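Local atomic coordinates of uncharacterized protein Ta1441 (Thermoplasma acidophilum, PDB entry 3GAA), a protein that is of unknown function but may, like its relatives in the PAC2 family, help proteasomes to assemble. Residues L172-C175 with L176-I180; Y82-N85 with S86-L90; M53-V56 with A57-I60; P188-V191 with D192-D195. All blocks are in the same frame, centred on the assembly; numbering follows the deposited sequence.

Contact 1. Residues L172-C175 with L176-I180; sequences LNEC and LVRKI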
loop_
_atom_site.group_PDB
_atom_site.type_symbol
_atom_site.label_atom_id
_atom_site.label_comp_id
_atom_site.label_asym_id
_atom_site.label_seq_id
_atom_site.Cartn_x
_atom_site.Cartn_y
_atom_site.Cartn_z
ATOM N N LEU A 172 -9.717 22.706 -20.382
ATOM C CA LEU A 172 -11.130 22.776 -20.600
ATOM C C LEU A 172 -11.859 21.462 -20.182
ATOM O O LEU A 172 -12.967 21.487 -19.579
ATOM C CB LEU A 172 -11.369 23.163 -22.054
ATOM C CG LEU A 172 -11.552 24.658 -22.272
ATOM C CD1 LEU A 172 -11.074 25.461 -21.051
ATOM C CD2 LEU A 172 -10.913 25.173 -23.529
ATOM N N ASN A 173 -11.237 20.317 -20.479
ATOM C CA ASN A 173 -11.908 19.046 -20.191
ATOM C C ASN A 173 -11.973 18.871 -18.700
ATOM O O ASN A 173 -13.030 18.592 -18.136
ATOM C CB ASN A 173 -11.224 17.862 -20.859
ATOM C CG ASN A 173 -11.697 17.663 -22.286
ATOM O OD1 ASN A 173 -12.701 18.236 -22.719
ATOM N ND2 ASN A 173 -10.974 16.879 -23.023
ATOM N N GLU A 174 -10.854 19.114 -18.039
ATOM C CA GLU A 174 -10.870 19.062 -16.621
ATOM C C GLU A 174 -11.942 19.947 -16.029
ATOM O O GLU A 174 -12.602 19.564 -15.098
ATOM C CB GLU A 174 -9.541 19.498 -16.122
ATOM C CG GLU A 174 -8.489 18.461 -16.307
ATOM C CD GLU A 174 -8.556 17.265 -15.343
ATOM O OE1 GLU A 174 -9.296 17.229 -14.298
ATOM O OE2 GLU A 174 -7.766 16.341 -15.650
ATOM N N CYS A 175 -12.105 21.140 -16.561
ATOM C CA CYS A 175 -13.087 22.048 -16.021
ATOM C C CYS A 175 -14.454 21.478 -16.199
ATOM O O CYS A 175 -15.233 21.451 -15.263
ATOM C CB CYS A 175 -13.015 23.410 -16.700
ATOM S SG CYS A 175 -11.680 24.412 -16.089
ATOM N N LEU A 176 -14.753 21.048 -17.426
ATOM C CA LEU A 176 -16.086 20.561 -17.739
ATOM C C LEU A 176 -16.432 19.418 -16.796
ATOM O O LEU A 176 -17.521 19.347 -16.299
ATOM C CB LEU A 176 -16.213 20.090 -19.175
ATOM C CG LEU A 176 -16.575 21.005 -20.369
ATOM C CD1 LEU A 176 -17.153 22.327 -19.954
ATOM C CD2 LEU A 176 -15.406 21.159 -21.407
ATOM N N VAL A 177 -15.509 18.539 -16.514
ATOM C CA VAL A 177 -15.816 17.461 -15.606
ATOM C C VAL A 177 -15.944 17.899 -14.136
ATOM O O VAL A 177 -16.838 17.465 -13.373
ATOM C CB VAL A 177 -14.785 16.371 -15.704
ATOM C CG1 VAL A 177 -15.105 15.417 -14.653
ATOM C CG2 VAL A 177 -14.843 15.721 -17.165
ATOM N N ARG A 178 -15.068 18.791 -13.727
ATOM C CA ARG A 178 -15.093 19.267 -12.365
ATOM C C ARG A 178 -16.217 20.234 -12.070
ATOM O O ARG A 178 -16.386 20.607 -10.932
ATOM C CB ARG A 178 -13.769 19.935 -12.060
ATOM C CG ARG A 178 -12.639 18.947 -12.001
ATOM C CD ARG A 178 -11.338 19.667 -11.986
ATOM N NE ARG A 178 -10.180 18.792 -12.123
ATOM C CZ ARG A 178 -9.602 18.185 -11.105
ATOM N NH1 ARG A 178 -10.079 18.359 -9.890
ATOM N NH2 ARG A 178 -8.534 17.433 -11.278
ATOM N N LYS A 179 -16.978 20.627 -13.083
ATOM C CA LYS A 179 -17.930 21.747 -13.026
ATOM C C LYS A 179 -17.406 23.079 -12.507
ATOM O O LYS A 179 -18.057 23.739 -11.745
ATOM C CB LYS A 179 -19.191 21.334 -12.283
ATOM C CG LYS A 179 -20.109 20.467 -13.134
ATOM C CD LYS A 179 -21.619 20.779 -12.866
ATOM C CE LYS A 179 -22.088 22.083 -13.589
ATOM N NZ LYS A 179 -22.220 21.933 -15.107
ATOM N N ILE A 180 -16.213 23.461 -12.918
ATOM C CA ILE A 180 -15.724 24.835 -12.750
ATOM C C ILE A 180 -15.811 25.514 -14.117
ATOM O O ILE A 180 -15.611 24.846 -15.129
ATOM C CB ILE A 180 -14.257 24.862 -12.394
ATOM C CG1 ILE A 180 -13.995 24.013 -11.152
ATOM C CG2 ILE A 180 -13.812 26.306 -12.238
ATOM C CD1 ILE A 180 -12.550 23.954 -10.771
#

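Contact 2. Residues Y82-N85 with S86-L90; sequences YANN and SNTVL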
loop_
_atom_site.group_PDB
_atom_site.type_symbol
_atom_site.label_atom_id
_atom_site.label_comp_id
_atom_site.label_asym_id
_atom_site.label_seq_id
_atom_site.Cartn_x
_atom_site.Cartn_y
_atom_site.Cartn_z
ATOM N N TYR A 82 1.282 32.431 -9.675
ATOM C CA TYR A 82 1.294 33.642 -8.901
ATOM C C TYR A 82 -0.074 33.994 -8.410
ATOM O O TYR A 82 -1.058 33.608 -9.014
ATOM C CB TYR A 82 1.738 34.800 -9.763
ATOM C CG TYR A 82 3.138 34.690 -10.261
ATOM C CD1 TYR A 82 4.186 35.388 -9.615
ATOM C CD2 TYR A 82 3.437 33.957 -11.414
ATOM C CE1 TYR A 82 5.501 35.334 -10.082
ATOM C CE2 TYR A 82 4.764 33.900 -11.897
ATOM C CZ TYR A 82 5.773 34.607 -11.211
ATOM O OH TYR A 82 7.061 34.558 -11.632
ATOM N N ALA A 83 -0.093 34.782 -7.347
ATOM C CA ALA A 83 -1.275 35.325 -6.723
ATOM C C ALA A 83 -1.114 36.822 -6.633
ATOM O O ALA A 83 -0.032 37.341 -6.424
ATOM C CB ALA A 83 -1.395 34.793 -5.352
ATOM N N ASN A 84 -2.215 37.524 -6.778
ATOM C CA ASN A 84 -2.280 38.911 -6.374
ATOM C C ASN A 84 -2.465 39.012 -4.855
ATOM O O ASN A 84 -2.455 38.032 -4.104
ATOM C CB ASN A 84 -3.380 39.664 -7.145
ATOM C CG ASN A 84 -4.765 39.327 -6.682
ATOM O OD1 ASN A 84 -5.663 40.136 -6.774
ATOM N ND2 ASN A 84 -4.950 38.134 -6.188
ATOM N N ASN A 85 -2.616 40.231 -4.392
ATOM C CA ASN A 85 -2.500 40.467 -2.984
ATOM C C ASN A 85 -3.695 39.996 -2.177
ATOM O O ASN A 85 -3.550 39.510 -1.081
ATOM C CB ASN A 85 -2.280 41.945 -2.758
ATOM C CG ASN A 85 -1.328 42.191 -1.643
ATOM O OD1 ASN A 85 -0.222 42.661 -1.880
ATOM N ND2 ASN A 85 -1.715 41.808 -0.422
ATOM N N SER A 86 -4.884 40.151 -2.731
ATOM C CA SER A 86 -6.105 39.673 -2.106
ATOM C C SER A 86 -6.306 38.219 -2.348
ATOM O O SER A 86 -7.270 37.665 -1.878
ATOM C CB SER A 86 -7.245 40.404 -2.730
ATOM O OG SER A 86 -6.683 41.520 -3.397
ATOM N N ASN A 87 -5.426 37.588 -3.103
ATOM C CA ASN A 87 -5.624 36.200 -3.492
ATOM C C ASN A 87 -6.998 35.967 -4.158
ATOM O O ASN A 87 -7.695 35.006 -3.894
ATOM C CB ASN A 87 -5.334 35.290 -2.307
ATOM C CG ASN A 87 -3.883 35.390 -1.842
ATOM O OD1 ASN A 87 -3.065 34.532 -2.143
ATOM N ND2 ASN A 87 -3.550 36.472 -1.137
ATOM N N THR A 88 -7.331 36.893 -5.057
ATOM C CA THR A 88 -8.492 36.833 -5.935
ATOM C C THR A 88 -8.163 36.610 -7.413
ATOM O O THR A 88 -9.063 36.386 -8.202
ATOM C CB THR A 88 -9.279 38.142 -5.869
ATOM O OG1 THR A 88 -8.348 39.216 -5.715
ATOM C CG2 THR A 88 -10.247 38.141 -4.698
ATOM N N VAL A 89 -6.899 36.666 -7.809
ATOM C CA VAL A 89 -6.536 36.371 -9.192
ATOM C C VAL A 89 -5.246 35.573 -9.127
ATOM O O VAL A 89 -4.268 36.003 -8.505
ATOM C CB VAL A 89 -6.259 37.663 -10.030
ATOM C CG1 VAL A 89 -5.841 37.300 -11.449
ATOM C CG2 VAL A 89 -7.442 38.632 -10.026
ATOM N N LEU A 90 -5.245 34.412 -9.752
ATOM C CA LEU A 90 -4.028 33.696 -9.871
ATOM C C LEU A 90 -3.600 33.739 -11.328
ATOM O O LEU A 90 -4.430 33.902 -12.248
ATOM C CB LEU A 90 -4.210 32.252 -9.413
ATOM C CG LEU A 90 -4.712 31.976 -7.986
ATOM C CD1 LEU A 90 -4.702 30.504 -7.767
ATOM C CD2 LEU A 90 -3.885 32.613 -6.928
#

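Contact 3. Residues M53-V56 with A57-I60; sequences MHQV and AHLI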
loop_
_atom_site.group_PDB
_atom_site.type_symbol
_atom_site.label_atom_id
_atom_site.label_comp_id
_atom_site.label_asym_id
_atom_site.label_seq_id
_atom_site.Cartn_x
_atom_site.Cartn_y
_atom_site.Cartn_z
ATOM N N MET A 53 1.910 40.809 -8.778
ATOM C CA MET A 53 1.547 39.592 -8.138
ATOM C C MET A 53 2.861 39.035 -7.592
ATOM O O MET A 53 3.943 39.489 -7.985
ATOM C CB MET A 53 0.951 38.634 -9.162
ATOM C CG MET A 53 -0.313 39.110 -9.828
ATOM S SD MET A 53 -0.905 37.961 -11.056
ATOM C CE MET A 53 -2.100 37.091 -10.083
ATOM N N HIS A 54 2.741 38.022 -6.738
ATOM C CA HIS A 54 3.834 37.439 -6.005
ATOM C C HIS A 54 3.809 35.934 -6.244
ATOM O O HIS A 54 2.754 35.332 -6.520
ATOM C CB HIS A 54 3.719 37.797 -4.487
ATOM C CG HIS A 54 2.535 37.185 -3.785
ATOM N ND1 HIS A 54 1.371 37.885 -3.534
ATOM C CD2 HIS A 54 2.328 35.934 -3.292
ATOM C CE1 HIS A 54 0.496 37.096 -2.920
ATOM N NE2 HIS A 54 1.056 35.911 -2.749
ATOM N N GLN A 55 4.980 35.301 -6.153
ATOM C CA GLN A 55 5.036 33.868 -6.424
ATOM C C GLN A 55 4.402 33.042 -5.293
ATOM O O GLN A 55 4.548 33.363 -4.156
ATOM C CB GLN A 55 6.462 33.428 -6.711
ATOM C CG GLN A 55 6.444 32.305 -7.730
ATOM C CD GLN A 55 7.741 31.567 -7.883
ATOM O OE1 GLN A 55 8.826 32.151 -7.880
ATOM N NE2 GLN A 55 7.629 30.263 -8.080
ATOM N N VAL A 56 3.722 31.974 -5.621
ATOM C CA VAL A 56 2.925 31.256 -4.682
ATOM C C VAL A 56 3.100 29.733 -4.783
ATOM O O VAL A 56 2.842 29.010 -3.852
ATOM C CB VAL A 56 1.487 31.647 -4.996
ATOM C CG1 VAL A 56 0.606 30.446 -5.296
ATOM C CG2 VAL A 56 0.945 32.514 -3.931
ATOM N N ALA A 57 3.524 29.232 -5.926
ATOM C CA ALA A 57 3.600 27.787 -6.153
ATOM C C ALA A 57 4.450 27.487 -7.391
ATOM O O ALA A 57 4.607 28.327 -8.271
ATOM C CB ALA A 57 2.198 27.214 -6.315
ATOM N N HIS A 58 5.044 26.305 -7.430
ATOM C CA HIS A 58 5.652 25.784 -8.669
ATOM C C HIS A 58 4.908 24.511 -8.976
ATOM O O HIS A 58 4.434 23.874 -8.055
ATOM C CB HIS A 58 7.112 25.396 -8.484
ATOM C CG HIS A 58 8.028 26.533 -8.210
ATOM N ND1 HIS A 58 8.737 27.170 -9.206
ATOM C CD2 HIS A 58 8.400 27.118 -7.048
ATOM C CE1 HIS A 58 9.481 28.124 -8.676
ATOM N NE2 HIS A 58 9.303 28.109 -7.366
ATOM N N LEU A 59 4.836 24.154 -10.260
ATOM C CA LEU A 59 4.323 22.866 -10.701
ATOM C C LEU A 59 5.536 22.023 -11.097
ATOM O O LEU A 59 6.251 22.303 -12.056
ATOM C CB LEU A 59 3.314 23.031 -11.830
ATOM C CG LEU A 59 2.447 21.821 -12.185
ATOM C CD1 LEU A 59 1.142 22.248 -12.833
ATOM C CD2 LEU A 59 3.138 20.881 -13.147
ATOM N N ILE A 60 5.765 21.008 -10.286
ATOM C CA ILE A 60 6.884 20.061 -10.373
ATOM C C ILE A 60 6.400 18.859 -11.157
ATOM O O ILE A 60 5.279 18.370 -10.902
ATOM C CB ILE A 60 7.172 19.508 -8.937
ATOM C CG1 ILE A 60 8.091 20.393 -8.167
ATOM C CG2 ILE A 60 7.779 18.100 -8.880
ATOM C CD1 ILE A 60 8.300 19.678 -6.810
#

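Contact 4. Residues P188-V191 with D192-D195; sequences PTSV and DIPD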
loop_
_atom_site.group_PDB
_atom_site.type_symbol
_atom_site.label_atom_id
_atom_site.label_comp_id
_atom_site.label_asym_id
_atom_site.label_seq_id
_atom_site.Cartn_x
_atom_site.Cartn_y
_atom_site.Cartn_z
ATOM N N PRO A 188 -5.820 36.647 -33.017
ATOM C CA PRO A 188 -4.839 36.444 -34.068
ATOM C C PRO A 188 -3.557 37.184 -33.746
ATOM O O PRO A 188 -3.591 38.321 -33.295
ATOM C CB PRO A 188 -5.491 37.067 -35.301
ATOM C CG PRO A 188 -6.859 37.486 -34.916
ATOM C CD PRO A 188 -6.917 37.538 -33.444
ATOM N N THR A 189 -2.428 36.556 -33.993
ATOM C CA THR A 189 -1.165 37.195 -33.704
ATOM C C THR A 189 -0.097 36.910 -34.798
ATOM O O THR A 189 0.005 35.798 -35.318
ATOM C CB THR A 189 -0.720 36.891 -32.193
ATOM O OG1 THR A 189 0.708 36.809 -32.073
ATOM C CG2 THR A 189 -1.359 35.665 -31.650
ATOM N N SER A 190 0.664 37.929 -35.171
ATOM C CA SER A 190 1.633 37.830 -36.265
ATOM C C SER A 190 2.787 36.870 -35.981
ATOM O O SER A 190 3.469 36.975 -34.966
ATOM C CB SER A 190 2.231 39.227 -36.503
ATOM O OG SER A 190 3.337 39.173 -37.394
ATOM N N VAL A 191 3.076 35.968 -36.891
ATOM C CA VAL A 191 4.186 35.036 -36.628
ATOM C C VAL A 191 5.583 35.660 -36.805
ATOM O O VAL A 191 6.446 35.472 -35.968
ATOM C CB VAL A 191 4.062 33.703 -37.428
ATOM C CG1 VAL A 191 3.168 32.748 -36.687
ATOM C CG2 VAL A 191 3.546 33.946 -38.842
ATOM N N ASP A 192 5.840 36.389 -37.874
ATOM C CA ASP A 192 7.219 36.896 -38.063
ATOM C C ASP A 192 7.565 38.023 -37.073
ATOM O O ASP A 192 8.485 37.869 -36.283
ATOM C CB ASP A 192 7.490 37.347 -39.526
ATOM C CG ASP A 192 7.646 36.143 -40.519
ATOM O OD1 ASP A 192 8.508 36.231 -41.449
ATOM O OD2 ASP A 192 6.912 35.116 -40.364
ATOM N N ILE A 193 6.810 39.120 -37.094
ATOM C CA ILE A 193 7.174 40.314 -36.319
ATOM C C ILE A 193 6.478 40.422 -34.944
ATOM O O ILE A 193 5.376 39.870 -34.767
ATOM C CB ILE A 193 6.929 41.594 -37.152
ATOM C CG1 ILE A 193 5.444 41.792 -37.500
ATOM C CG2 ILE A 193 7.822 41.550 -38.435
ATOM C CD1 ILE A 193 4.985 40.977 -38.719
ATOM N N PRO A 194 7.105 41.122 -33.966
ATOM C CA PRO A 194 6.537 41.182 -32.593
ATOM C C PRO A 194 5.162 41.837 -32.568
ATOM O O PRO A 194 4.935 42.769 -33.314
ATOM C CB PRO A 194 7.546 42.029 -31.825
ATOM C CG PRO A 194 8.795 42.014 -32.675
ATOM C CD PRO A 194 8.331 41.917 -34.077
ATOM N N ASP A 195 4.255 41.354 -31.727
ATOM C CA ASP A 195 2.846 41.732 -31.843
ATOM C C ASP A 195 2.133 42.041 -30.521
ATOM O O ASP A 195 1.258 41.302 -30.095
ATOM C CB ASP A 195 2.083 40.648 -32.590
ATOM C CG ASP A 195 0.759 41.153 -33.129
ATOM O OD1 ASP A 195 0.487 42.377 -32.956
ATOM O OD2 ASP A 195 -0.014 40.349 -33.721
#

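Contact 1. Residues L172-C175 with L176-I180
Glu174 and Arg178 form an intrahelical salt bridge one turn apart, on the last turns of helix 166-178, just before the chain breaks away at Lys179. The two side chains run side by side in the same direction. Arg178 NE meets Glu174 OE1 at 2.8 Å, on the anti side of the carboxylate, and Arg178 NH2 adds a weak second bond to Glu174 OE1 at 3.1 Å. Because the glutamate chain bends at its second torsion (chi2 -74°) while the arginine stays extended from CG to NE, the carboxylate comes to the edge of the guanidinium. Carboxylate and guanidinium planes are 34° apart, so the grip is canted.

Behind them the helix is regular: Leu176 N bonds to Leu172 O at 2.8 Å, and the same pattern continues from Val177 N to Asn173 O and from Arg178 N to Glu174 O. Lys179 then takes a positive phi of 51°, and Ile180 N reaches back to Cys175 O at 3.2 Å, ending the helix in a Schellman motif.

Arg178 NH1 also pairs with Asp115 of helix 103-117, and Asn173 ND2 bonds to Val67 O of a second subunit. Chemically, Arg178 bridges two carboxylates from neighbouring helices; its positive charge probably balances part of theirs, and may also be favourable near the C-terminal end of its own helix.

Contact 2. Residues Y82-N85 with S86-L90
Ala83 and Leu90 face each other where two strands of a hairpin meet, with Ala83 CB resting on Leu90 CD2 at 3.7 Å. They are a non-hydrogen-bonded antiparallel pair with both side chains on one face of the sheet. Leu90 CG stands beside its own backbone N (chi1 -58°), and from there CD2 extends back over the alanine methyl. The pairing also brings Leu90 CA within 3.1 Å of Tyr82 O, so the two backbones run close together here.

One residue further toward the bend, Asn84 N donates to Val89 O at 3.1 Å, although the position of that oxygen is less certain. Asn84 to Asn87 then make a type I turn. Its closing bond runs from Asn87 N to Asn84 O at 3.2 Å. Asn87 follows with a positive phi of 53°, which turns the chain toward the returning strand, and its OD1 lies 3.6 Å from Ala83 CB.

Outside this shell, Val56 of strand 54-60 packs on Ala83, while Trp113 and Val117 of helix 103-117 cover Leu90. Asn25 holds the exposed end of the bend through a hydrogen bond to Ser86 O. Strands 79-83 and 89-94, joined by this short connection, are a classic beta hairpin set within a larger mixed sheet.

Contact 3. Residues M53-V56 with A57-I60
Ala57 meets Val56 at a kink in strand 54-60, its CB 3.7 Å from Val56 CG1. Both residues face Ile81 of the adjacent strand, a classic beta bulge in which two residues on one strand lie opposite one on the other. The axes of residues 54-56 and 57-60 accordingly diverge by 46°.

His58 comes next, and its ring turns back toward Gln55. With CG beside the backbone N (chi1 -67°), one ring face lies under the Gln55 amide, whose NE2 sits over it. Amide and ring planes are 77° apart, so the amide stands nearly upright on the ring; the model is too tight here for its finer detail to be trusted. The same ring meets His77 edge to face. Replacing His58 with an alanine would probably leave the ring of His77 without its edge-to-face partner.

Leu59 points to the other side, onto Thr109 and Leu110 of helix 103-117, where Trp113 also covers Val56 and Ala57. On one flank strand 79-83 pairs with the bulge; from Ala57 to Ile60 the other flank forms an antiparallel ladder with a strand of a neighbouring subunit, continuing the sheet across the interface.

Contact 4. Residues P188-V191 with D192-D195
Ser190 and Asp195 close the bend that follows strand 181-190: the backbone N of Ser190 donates to Asp195 OD2 at 2.9 Å, a nearly straight bond (167°). The carboxylate is approached on its anti side, with the donor 21° out of plane. Asp195 CG trans to its own N (chi1 -162°) carries the acid across the mouth of the bend to the strand. There Asp195 OD2 also lies close to Thr189, 3.4 Å from CA and 3.8 Å from CB. Arg137 is the stronger partner of this oxygen: its NH1 makes a salt bridge to Asp195 OD2 and a hydrogen bond to Pro188 O, so one arginine ties the acid and the strand together. With an alanine in place of Asp195, Arg137 would probably lose the negative charge that it pairs with, and Ser190 N its acceptor across the bend.

The opposite end is looser. Ser190 OG makes at most a weak bond to Ile193 O, at 3.4 Å, and its own position is doubtful. Val191, Asp192 and Ile193 are exposed round the bend; Val191 CG2 and Asp192 OD2 lie 3.9 Å from each other. Pro194 turns away from the strand and packs on Asp227 and Glu228 of helix 219-243.

Thr189 and Val191 carry backbone bonds to the parallel strand 121-130, and helix 196-210 begins directly after Asp195. This is a beta-to-alpha connection at the C-terminal end of a strand that runs parallel to 121-130, as found in alpha/beta folds.

How the contacts relate
Contacts 2 and 3 share one edge of the sheet: their centres are 11 Å apart, and Ala83 O probably accepts a hydrogen bond from His54 N at 2.9 Å, joining the hairpin to the bulged strand. Contact 4 belongs to the same sheet but lies across the chain's centre, its centre about 30 Å from that of contact 2. Contact 1 immediately precedes strand 181-190, whose far end leads into contact 4, and their centres are about 31 Å apart. Within one chain contacts 1 and 3 do not touch, yet in the assembly His58 packs on Val177 of another subunit, bringing them together across an interface. No active site or ligand is known to link them.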